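Local structure of aldo-keto reductase family 1 member C1 (Caenorhabditis elegans, 1QWK) at residues K91-G94 / G95-S99; Q137-A140 / V141-G145. The protein is an aldo-keto reductase with a TIM-barrel fold that probably reduces carbonyl compounds such as aldoses with NADPH as hydride donor. All coordinates share one frame; numbering follows the deposited sequence.

Interaction 1 of 2, residues K91-G94 / G95-S99; sequences KLEG and GLRES
At one edge of the Arg97 guanidinium, almost exactly in its plane, sits Glu93 OE2, held by the N-H of NE at 3.1 Å from OE2 to NE; Glu93 reaches the edge and not a face. Seen from the acid, the same donor comes in on the anti side of OE2, tilted out of the carboxylate plane. The planes are 69° apart and Arg97 NH2 stays 3.7 Å from Glu93 OE2, so one nearly straight bond (173° at the hydrogen), not a bidentate pair, carries the salt bridge. Both side chains run side by side in the same direction. Glu93 sends CG anti to its own nitrogen, leaning toward the later turn, whereas Arg97 has CG anti to its carbonyl carbon (chi1 -74°), which directs the extended chain back along the earlier turn and lays its CG 3.4 Å from Glu93 O. This is an i to i+4 acid-base pair along the first turns of helix 92-103, the helix of the beta-alpha-beta unit between strands 77-82 and 110-113. The backbone bonds have the same spacing, among them Arg97 N to Glu93 O at 2.9 Å, directly beneath the salt bridge; that from Glu98 N to Gly94 O is more bent. Leu92 and Leu96, also four residues apart, form the buried side, where both reach Tyr111 of strand 110-113 and Leu96 touches Val108 and Leu146 as well.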
loop_
_atom_site.group_PDB
_atom_site.type_symbol
_atom_site.label_atom_id
_atom_site.label_comp_id
_atom_site.label_asym_id
_atom_site.label_seq_id
_atom_site.Cartn_x
_atom_site.Cartn_y
_atom_site.Cartn_z
ATOM N N LYS A 91 -7.521 20.185 9.500
ATOM C CA LYS A 91 -6.153 20.138 8.989
ATOM C C LYS A 91 -5.958 19.327 7.707
ATOM O O LYS A 91 -4.914 19.436 7.063
ATOM C CB LYS A 91 -5.211 19.580 10.064
ATOM C CG LYS A 91 -5.236 20.333 11.389
ATOM C CD LYS A 91 -4.782 21.774 11.239
ATOM C CE LYS A 91 -4.759 22.479 12.592
ATOM N NZ LYS A 91 -4.365 23.912 12.478
ATOM N N LEU A 92 -6.953 18.532 7.323
ATOM C CA LEU A 92 -6.817 17.688 6.139
ATOM C C LEU A 92 -6.642 18.410 4.805
ATOM O O LEU A 92 -5.727 18.092 4.041
ATOM C CB LEU A 92 -8.000 16.727 6.031
ATOM C CG LEU A 92 -7.762 15.576 5.041
ATOM C CD1 LEU A 92 -6.642 14.673 5.567
ATOM C CD2 LEU A 92 -9.040 14.785 4.860
ATOM N N GLU A 93 -7.511 19.370 4.513
ATOM C CA GLU A 93 -7.415 20.074 3.242
ATOM C C GLU A 93 -6.044 20.716 3.063
ATOM O O GLU A 93 -5.439 20.618 1.993
ATOM C CB GLU A 93 -8.506 21.136 3.126
ATOM C CG GLU A 93 -8.648 21.675 1.714
ATOM C CD GLU A 93 -9.682 22.771 1.600
ATOM O OE1 GLU A 93 -10.828 22.566 2.055
ATOM O OE2 GLU A 93 -9.342 23.838 1.046
ATOM N N GLY A 94 -5.560 21.376 4.110
ATOM C CA GLY A 94 -4.254 22.007 4.041
ATOM C C GLY A 94 -3.168 20.992 3.736
ATOM O O GLY A 94 -2.264 21.247 2.937
ATOM N N GLY A 95 -3.258 19.828 4.374
ATOM C CA GLY A 95 -2.274 18.784 4.148
ATOM C C GLY A 95 -2.310 18.274 2.717
ATOM O O GLY A 95 -1.272 18.078 2.092
ATOM N N LEU A 96 -3.510 18.058 2.191
ATOM C CA LEU A 96 -3.644 17.569 0.828
ATOM C C LEU A 96 -3.127 18.590 -0.180
ATOM O O LEU A 96 -2.434 18.232 -1.133
ATOM C CB LEU A 96 -5.103 17.225 0.524
ATOM C CG LEU A 96 -5.409 16.729 -0.895
ATOM C CD1 LEU A 96 -4.490 15.571 -1.276
ATOM C CD2 LEU A 96 -6.861 16.302 -0.962
ATOM N N ARG A 97 -3.451 19.862 0.025
ATOM C CA ARG A 97 -2.988 20.886 -0.903
ATOM C C ARG A 97 -1.468 20.976 -0.891
ATOM O O ARG A 97 -0.844 21.252 -1.919
ATOM C CB ARG A 97 -3.622 22.244 -0.576
ATOM C CG ARG A 97 -5.090 22.319 -0.984
ATOM C CD ARG A 97 -5.667 23.709 -0.790
ATOM N NE ARG A 97 -7.085 23.773 -1.147
ATOM C CZ ARG A 97 -7.549 23.762 -2.393
ATOM N NH1 ARG A 97 -6.713 23.691 -3.420
ATOM N NH2 ARG A 97 -8.855 23.827 -2.612
ATOM N N GLU A 98 -0.863 20.723 0.264
ATOM C CA GLU A 98 0.590 20.760 0.351
ATOM C C GLU A 98 1.167 19.572 -0.425
ATOM O O GLU A 98 2.157 19.716 -1.143
ATOM C CB GLU A 98 1.040 20.720 1.815
ATOM C CG GLU A 98 2.550 20.849 2.005
ATOM C CD GLU A 98 3.138 22.019 1.226
ATOM O OE1 GLU A 98 2.656 23.159 1.403
ATOM O OE2 GLU A 98 4.084 21.794 0.441
ATOM N N SER A 99 0.547 18.400 -0.283
ATOM C CA SER A 99 1.008 17.219 -1.006
ATOM C C SER A 99 0.871 17.445 -2.518
ATOM O O SER A 99 1.744 17.048 -3.291
ATOM C CB SER A 99 0.207 15.975 -0.598
ATOM O OG SER A 99 0.511 15.580 0.733
#

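Interaction 2 of 2, residues Q137-A140 / V141-G145; sequences QFDA and VYKAG
Four i to i+4 backbone bonds tie 137-140 to 141-145, from Val141 N to Gln137 O (3.1 Å) through to Ala144 N to Ala140 O, the last the most bent at 135°. On the side-chain level Lys143 reaches back one turn to Asp139, its NZ 2.8 Å from OD2 and on the syn lone pair of that oxygen. The lysine crosses the acid at a slant, and its flank meets the carboxylate as well as its tip: Lys143 CE lies 3.1 Å from Asp139 OD1. Lys143 CG is anti to the carbonyl carbon (chi1 -73°), and from there the chain runs extended along the earlier turn, with CG passing 3.4 Å from Asp139 O. The second carboxylate oxygen, OD1, is hydrogen-bonded to Thr169 OG1, so each carboxylate oxygen has a polar partner. Replacing Asp139 by an alanine would probably leave the Lys143 ammonium without its mate and Thr169 OG1 without this partner, freeing the lysine chain to swing. These residues form the last turns of helix 131-143, one of the helices packed round the parallel barrel, and the chain leaves it through a Schellman motif: Gly145 has a positive phi of 84°, where a CB would jam against the preceding carbonyl oxygen, and its N bonds to Tyr142 O at 3.0 Å. On the buried side Val141 packs tightly on the preceding turn, its CG2 3.1 Å from Phe138 O. The Phe138 ring meets that of Tyr111, whereas the Tyr142 ring meets His172 and its hydroxyl is hydrogen-bonded to Asn12 ND2.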
loop_
_atom_site.group_PDB
_atom_site.type_symbol
_atom_site.label_atom_id
_atom_site.label_comp_id
_atom_site.label_asym_id
_atom_site.label_seq_id
_atom_site.Cartn_x
_atom_site.Cartn_y
_atom_site.Cartn_z
ATOM N N GLN A 137 -13.809 14.933 6.920
ATOM C CA GLN A 137 -12.867 15.771 6.177
ATOM C C GLN A 137 -12.516 15.139 4.829
ATOM O O GLN A 137 -12.282 15.843 3.844
ATOM C CB GLN A 137 -11.586 16.010 6.981
ATOM C CG GLN A 137 -11.785 16.798 8.267
ATOM C CD GLN A 137 -10.477 17.282 8.848
ATOM O OE1 GLN A 137 -9.858 18.210 8.322
ATOM N NE2 GLN A 137 -10.033 16.642 9.923
ATOM N N PHE A 138 -12.477 13.811 4.787
ATOM C CA PHE A 138 -12.170 13.115 3.543
ATOM C C PHE A 138 -13.330 13.275 2.572
ATOM O O PHE A 138 -13.133 13.447 1.366
ATOM C CB PHE A 138 -11.864 11.636 3.825
ATOM C CG PHE A 138 -10.438 11.397 4.240
ATOM C CD1 PHE A 138 -9.452 11.171 3.279
ATOM C CD2 PHE A 138 -10.055 11.519 5.578
ATOM C CE1 PHE A 138 -8.112 11.076 3.638
ATOM C CE2 PHE A 138 -8.715 11.427 5.944
ATOM C CZ PHE A 138 -7.736 11.207 4.971
ATOM N N ASP A 139 -14.544 13.229 3.109
ATOM C CA ASP A 139 -15.745 13.404 2.298
ATOM C C ASP A 139 -15.659 14.780 1.631
ATOM O O ASP A 139 -15.945 14.922 0.442
ATOM C CB ASP A 139 -16.980 13.336 3.197
ATOM C CG ASP A 139 -18.271 13.672 2.460
ATOM O OD1 ASP A 139 -18.681 12.896 1.574
ATOM O OD2 ASP A 139 -18.872 14.724 2.768
ATOM N N ALA A 140 -15.240 15.780 2.403
ATOM C CA ALA A 140 -15.120 17.146 1.905
ATOM C C ALA A 140 -14.090 17.322 0.790
ATOM O O ALA A 140 -14.375 17.975 -0.212
ATOM C CB ALA A 140 -14.799 18.094 3.061
ATOM N N VAL A 141 -12.895 16.758 0.958
ATOM C CA VAL A 141 -11.867 16.898 -0.072
ATOM C C VAL A 141 -12.275 16.150 -1.340
ATOM O O VAL A 141 -11.944 16.566 -2.451
ATOM C CB VAL A 141 -10.473 16.420 0.428
ATOM C CG1 VAL A 141 -10.053 17.262 1.621
ATOM C CG2 VAL A 141 -10.498 14.938 0.800
ATOM N N TYR A 142 -13.002 15.048 -1.172
ATOM C CA TYR A 142 -13.488 14.269 -2.308
ATOM C C TYR A 142 -14.488 15.117 -3.091
ATOM O O TYR A 142 -14.399 15.235 -4.311
ATOM C CB TYR A 142 -14.184 12.995 -1.820
ATOM C CG TYR A 142 -14.819 12.176 -2.926
ATOM C CD1 TYR A 142 -14.037 11.458 -3.833
ATOM C CD2 TYR A 142 -16.204 12.128 -3.069
ATOM C CE1 TYR A 142 -14.628 10.708 -4.857
ATOM C CE2 TYR A 142 -16.804 11.387 -4.083
ATOM C CZ TYR A 142 -16.014 10.680 -4.974
ATOM O OH TYR A 142 -16.609 9.939 -5.974
ATOM N N LYS A 143 -15.438 15.714 -2.381
ATOM C CA LYS A 143 -16.451 16.539 -3.030
ATOM C C LYS A 143 -15.836 17.780 -3.670
ATOM O O LYS A 143 -16.372 18.308 -4.643
ATOM C CB LYS A 143 -17.533 16.925 -2.017
ATOM C CG LYS A 143 -18.433 15.749 -1.654
ATOM C CD LYS A 143 -19.333 16.052 -0.477
ATOM C CE LYS A 143 -20.280 14.891 -0.213
ATOM N NZ LYS A 143 -21.047 15.083 1.049
ATOM N N ALA A 144 -14.700 18.227 -3.143
ATOM C CA ALA A 144 -14.029 19.403 -3.689
ATOM C C ALA A 144 -13.283 19.056 -4.974
ATOM O O ALA A 144 -12.814 19.944 -5.686
ATOM C CB ALA A 144 -13.056 19.983 -2.659
ATOM N N GLY A 145 -13.164 17.763 -5.257
ATOM C CA GLY A 145 -12.478 17.327 -6.459
ATOM C C GLY A 145 -10.966 17.225 -6.357
ATOM O O GLY A 145 -10.283 17.054 -7.368
#

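Interaction 1 closes before interaction 2 opens along the chain, yet their centres lie 11 Å apart because helices 92-103 and 131-143 are neighbours on the outside of the eight-stranded parallel barrel. The helices meet directly: Leu92 CD2 is 3.5 Å from Phe138 CD2, and Leu96 CD2 is 3.9 Å from Val141 CB. At the start of helix 92-103, Gln137 OE1 probably accepts a hydrogen bond from Leu92 N at 3.1 Å. Side chain to side chain, Leu92 is about 9 Å from both Lys81, predicted to lower the pKa of the active-site tyrosine, and His114, predicted to bind substrate; Phe138 is about 7 and 8 Å from them, so this interface probably backs the site without touching it.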